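Local coordinates for protein glutathione S-transferase (Pseudomonas fluorescens, PDB 3M3M) that probably transfers glutathione onto electrophilic substrates, as glutathione transferases do, and binds glutathione between a thioredoxin-like domain and a helical domain, at residues Ser179-Pro182 with Gly183-Ala186; Arg190-His194 with Pro195-Pro199. All coordinates share one frame; numbering follows the deposited sequence.

Overall arrangement
Both contacts are local and follow one another along the last stretch of the helical C-terminal domain, so they neither nest nor cross. The chain leaves helix 159-168, passes through a loop and enters contact 1, where residues 179-182 turn into the first turn of helix 182-192 against helix 125-146. That helix then carries the chain to contact 2, whose centre is about 17 Å from the centre of contact 1. There the turn His194-His197 closes a tight loop, and the chain through 195-199 heads toward helix 13-24 of the thioredoxin-like domain. Together the pair illustrates how a single helix is started by one local motif and released by another.

Contact 1 of 2, residues Ser179-Pro182 with Gly183-Ala186; sequences SRYP and GIQA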
loop_
_atom_site.group_PDB
_atom_site.type_symbol
_atom_site.label_atom_id
_atom_site.label_comp_id
_atom_site.label_asym_id
_atom_site.label_seq_id
_atom_site.Cartn_x
_atom_site.Cartn_y
_atom_site.Cartn_z
ATOM N N SER A 179 -4.754 -17.470 -7.288
ATOM C CA SER A 179 -4.908 -18.230 -8.563
ATOM C C SER A 179 -6.341 -18.118 -9.089
ATOM O O SER A 179 -6.563 -18.343 -10.283
ATOM C CB SER A 179 -4.544 -19.740 -8.437
ATOM O OG SER A 179 -5.555 -20.425 -7.656
ATOM N N ARG A 180 -7.303 -17.704 -8.238
ATOM C CA ARG A 180 -8.662 -17.382 -8.646
ATOM C C ARG A 180 -8.769 -16.057 -9.454
ATOM O O ARG A 180 -9.846 -15.758 -10.060
ATOM C CB ARG A 180 -9.528 -17.238 -7.391
ATOM C CG ARG A 180 -9.510 -18.453 -6.459
ATOM C CD ARG A 180 -10.566 -18.152 -5.425
ATOM N NE ARG A 180 -10.560 -19.187 -4.423
ATOM C CZ ARG A 180 -11.282 -19.133 -3.294
ATOM N NH1 ARG A 180 -12.061 -18.066 -3.014
ATOM N NH2 ARG A 180 -11.185 -20.144 -2.420
ATOM N N TYR A 181 -7.663 -15.301 -9.504
ATOM C CA TYR A 181 -7.643 -13.943 -10.076
ATOM C C TYR A 181 -6.533 -13.786 -11.113
ATOM O O TYR A 181 -5.507 -13.092 -10.912
ATOM C CB TYR A 181 -7.412 -12.941 -8.891
ATOM C CG TYR A 181 -8.594 -12.987 -7.940
ATOM C CD1 TYR A 181 -9.760 -12.268 -8.251
ATOM C CD2 TYR A 181 -8.566 -13.750 -6.775
ATOM C CE1 TYR A 181 -10.874 -12.312 -7.385
ATOM C CE2 TYR A 181 -9.728 -13.846 -5.903
ATOM C CZ TYR A 181 -10.868 -13.057 -6.254
ATOM O OH TYR A 181 -11.941 -13.135 -5.411
ATOM N N PRO A 182 -6.727 -14.373 -12.308
ATOM C CA PRO A 182 -5.663 -14.199 -13.285
ATOM C C PRO A 182 -5.474 -12.827 -13.830
ATOM O O PRO A 182 -4.304 -12.480 -14.322
ATOM C CB PRO A 182 -6.060 -15.168 -14.469
ATOM C CG PRO A 182 -7.599 -15.388 -14.201
ATOM C CD PRO A 182 -7.772 -15.341 -12.725
ATOM N N GLY A 183 -6.527 -11.996 -13.792
ATOM C CA GLY A 183 -6.306 -10.640 -14.245
ATOM C C GLY A 183 -5.426 -9.903 -13.211
ATOM O O GLY A 183 -4.565 -9.103 -13.599
ATOM N N ILE A 184 -5.719 -10.116 -11.923
ATOM C CA ILE A 184 -4.789 -9.552 -10.845
ATOM C C ILE A 184 -3.343 -10.055 -11.008
ATOM O O ILE A 184 -2.397 -9.282 -10.997
ATOM C CB ILE A 184 -5.302 -9.799 -9.468
ATOM C CG1 ILE A 184 -6.668 -9.039 -9.342
ATOM C CG2 ILE A 184 -4.288 -9.268 -8.359
ATOM C CD1 ILE A 184 -7.320 -9.182 -7.879
ATOM N N GLN A 185 -3.197 -11.358 -11.239
ATOM C CA GLN A 185 -1.843 -11.900 -11.376
ATOM C C GLN A 185 -1.138 -11.265 -12.563
ATOM O O GLN A 185 0.054 -10.916 -12.460
ATOM C CB GLN A 185 -1.900 -13.455 -11.448
ATOM C CG GLN A 185 -2.410 -14.137 -10.246
ATOM C CD GLN A 185 -2.438 -15.689 -10.492
ATOM O OE1 GLN A 185 -2.999 -16.154 -11.513
ATOM N NE2 GLN A 185 -1.913 -16.451 -9.533
ATOM N N ALA A 186 -1.810 -11.043 -13.700
ATOM C CA ALA A 186 -1.119 -10.481 -14.872
ATOM C C ALA A 186 -0.778 -9.002 -14.617
ATOM O O ALA A 186 0.215 -8.482 -15.049
ATOM C CB ALA A 186 -2.028 -10.610 -16.160
HETATM O O HOH W 1 -4.744 -18.070 -12.233
#
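Tyr181 and Ile184 run alongside each other in the same direction, their CB atoms 3.8 Å apart, as the chain rounds into the first turn of helix 182-192. Tyr181 has its CG beside the backbone N (chi1 -65°), which lets the delta methyl of Ile184 settle obliquely near the root of the ring, with CD1 of Ile184 4.0 Å from CG of Tyr181. The hydroxyl end of the tyrosine departs from this turn, and its OH is hydrogen-bonded to Asp140 on helix 125-146.

Gln185 takes a different course. Its extended side chain runs back over the preceding turn, CG lying 3.3 Å from O of Tyr181, until the amide NE2 comes 3.6 Å from CA of Ser179. The other amide atom, OE1, accepts a bond from a water that also donates to O of Ser179, so one water bridges the loop and the helix. In the backbone, N of Gln185 donates to O of Tyr181 at 2.9 Å and 163°, while N of Ala186 donates to O of Pro182.

Tyr181 occupies the N-cap position of this helix in the helical C-terminal domain of the glutathione transferase fold, and Pro182, with no N-H to offer, begins it. The carboxylate of Glu143 accepts the N-H groups of Gly183 and Ile184; its negative charge would probably be favoured by the helix dipole, fastening this N terminus to helix 125-146.

Contact 2 of 2, residues Arg190-His194 with Pro195-Pro199; sequences RVQSH and PRHVP
Where helix 182-192 gives out, His194 to His197 form a type I beta turn, closed by the N of His197 donating to the O of His194 at 3.0 Å. The His194 ring is held on two sides. CD of Pro195 sits over one face in a CH-pi contact, 3.5 Å from the ring centroid, and at the ring edge the N of Arg196 donates in plane to ND1 at 2.9 Å and 167°. That bond implies that ND1 carries no proton here. CG of His194 lies opposite the backbone N (chi1 -174°), which turns the ring back over its own turn.

His197 folds back toward the helix end. CA of Gln192 stands nearly over the centre of its ring, 3.9 Å from the centroid, and NE2 of Gln192 is hydrogen-bonded to OH of Tyr165. A water joins ND1 of His197 to O of Val191, an oxygen that also accepts the N of His194. His194 and His197 further touch helix 13-24, through Leu24 and through Tyr16 and Leu20, and NE of Arg196 bonds to O of Asn23. This is a helix terminus followed by a proline-containing type I turn, which here directs the C-terminal tail of a glutathione transferase fold across to its thioredoxin-like domain.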
loop_
_atom_site.group_PDB
_atom_site.type_symbol
_atom_site.label_atom_id
_atom_site.label_comp_id
_atom_site.label_asym_id
_atom_site.label_seq_id
_atom_site.Cartn_x
_atom_site.Cartn_y
_atom_site.Cartn_z
ATOM N N ARG A 190 2.892 -6.970 -14.596
ATOM C CA ARG A 190 3.155 -5.706 -15.211
ATOM C C ARG A 190 3.798 -4.699 -14.243
ATOM O O ARG A 190 4.724 -4.017 -14.593
ATOM C CB ARG A 190 1.872 -5.042 -15.792
ATOM C CG ARG A 190 1.345 -5.875 -16.906
ATOM C CD ARG A 190 0.467 -5.045 -17.848
ATOM N NE ARG A 190 -0.768 -5.208 -17.238
ATOM C CZ ARG A 190 -1.629 -6.217 -17.361
ATOM N NH1 ARG A 190 -1.560 -7.240 -18.223
ATOM N NH2 ARG A 190 -2.636 -6.145 -16.574
ATOM N N VAL A 191 3.268 -4.617 -13.026
ATOM C CA VAL A 191 3.846 -3.740 -12.022
ATOM C C VAL A 191 5.287 -4.109 -11.789
ATOM O O VAL A 191 6.176 -3.269 -11.844
ATOM C CB VAL A 191 3.001 -3.833 -10.701
ATOM C CG1 VAL A 191 3.763 -3.104 -9.524
ATOM C CG2 VAL A 191 1.567 -3.176 -11.029
ATOM N N GLN A 192 5.493 -5.371 -11.532
ATOM C CA GLN A 192 6.817 -5.920 -11.206
ATOM C C GLN A 192 7.823 -5.815 -12.368
ATOM O O GLN A 192 9.036 -5.898 -12.114
ATOM C CB GLN A 192 6.657 -7.424 -10.926
ATOM C CG GLN A 192 6.223 -7.701 -9.588
ATOM C CD GLN A 192 5.629 -9.083 -9.520
ATOM O OE1 GLN A 192 5.971 -9.913 -10.394
ATOM N NE2 GLN A 192 4.739 -9.368 -8.496
ATOM N N SER A 193 7.337 -5.587 -13.577
ATOM C CA SER A 193 8.185 -5.453 -14.727
ATOM C C SER A 193 8.718 -4.051 -14.924
ATOM O O SER A 193 9.560 -3.813 -15.822
ATOM C CB SER A 193 7.439 -5.927 -15.996
ATOM O OG SER A 193 6.564 -4.914 -16.492
ATOM N N HIS A 194 8.277 -3.087 -14.131
ATOM C CA HIS A 194 8.760 -1.775 -14.346
ATOM C C HIS A 194 10.285 -1.803 -14.061
ATOM O O HIS A 194 10.733 -2.498 -13.116
ATOM C CB HIS A 194 8.118 -0.785 -13.338
ATOM C CG HIS A 194 8.495 0.624 -13.635
ATOM N ND1 HIS A 194 9.759 1.145 -13.357
ATOM C CD2 HIS A 194 7.778 1.624 -14.197
ATOM C CE1 HIS A 194 9.796 2.414 -13.732
ATOM N NE2 HIS A 194 8.589 2.733 -14.228
ATOM N N PRO A 195 11.090 -1.147 -14.921
ATOM C CA PRO A 195 12.528 -1.333 -14.760
ATOM C C PRO A 195 13.087 -0.834 -13.407
ATOM O O PRO A 195 14.175 -1.304 -12.995
ATOM C CB PRO A 195 13.097 -0.586 -15.962
ATOM C CG PRO A 195 11.998 0.448 -16.342
ATOM C CD PRO A 195 10.705 -0.324 -16.092
ATOM N N ARG A 196 12.354 0.036 -12.697
ATOM C CA ARG A 196 12.837 0.573 -11.420
ATOM C C ARG A 196 12.074 -0.049 -10.259
ATOM O O ARG A 196 12.288 0.406 -9.098
ATOM C CB ARG A 196 12.704 2.099 -11.384
ATOM C CG ARG A 196 13.550 2.817 -12.444
ATOM C CD ARG A 196 13.600 4.303 -12.153
ATOM N NE ARG A 196 14.173 4.559 -10.797
ATOM C CZ ARG A 196 15.469 4.714 -10.534
ATOM N NH1 ARG A 196 16.351 4.748 -11.579
ATOM N NH2 ARG A 196 15.896 4.866 -9.297
ATOM N N HIS A 197 11.325 -1.121 -10.561
ATOM C CA HIS A 197 10.520 -1.792 -9.481
ATOM C C HIS A 197 11.505 -2.243 -8.364
ATOM O O HIS A 197 12.677 -2.713 -8.678
ATOM C CB HIS A 197 9.766 -2.982 -10.000
ATOM C CG HIS A 197 8.936 -3.654 -8.911
ATOM N ND1 HIS A 197 7.815 -3.042 -8.404
ATOM C CD2 HIS A 197 9.057 -4.839 -8.264
ATOM C CE1 HIS A 197 7.251 -3.832 -7.485
ATOM N NE2 HIS A 197 8.007 -4.921 -7.357
ATOM N N VAL A 198 11.080 -2.164 -7.091
ATOM C CA VAL A 198 11.846 -2.833 -5.962
ATOM C C VAL A 198 10.858 -3.643 -5.178
ATOM O O VAL A 198 9.645 -3.238 -5.076
ATOM C CB VAL A 198 12.536 -1.764 -5.023
ATOM C CG1 VAL A 198 13.631 -0.929 -5.791
ATOM C CG2 VAL A 198 11.504 -0.729 -4.347
ATOM N N PRO A 199 11.293 -4.796 -4.635
ATOM C CA PRO A 199 10.484 -5.644 -3.802
ATOM C C PRO A 199 10.341 -5.081 -2.400
ATOM O O PRO A 199 11.022 -4.126 -2.005
ATOM C CB PRO A 199 11.259 -6.984 -3.730
ATOM C CG PRO A 199 12.721 -6.520 -3.777
ATOM C CD PRO A 199 12.681 -5.263 -4.712
HETATM O O HOH W 2 6.772 -1.105 -10.099
#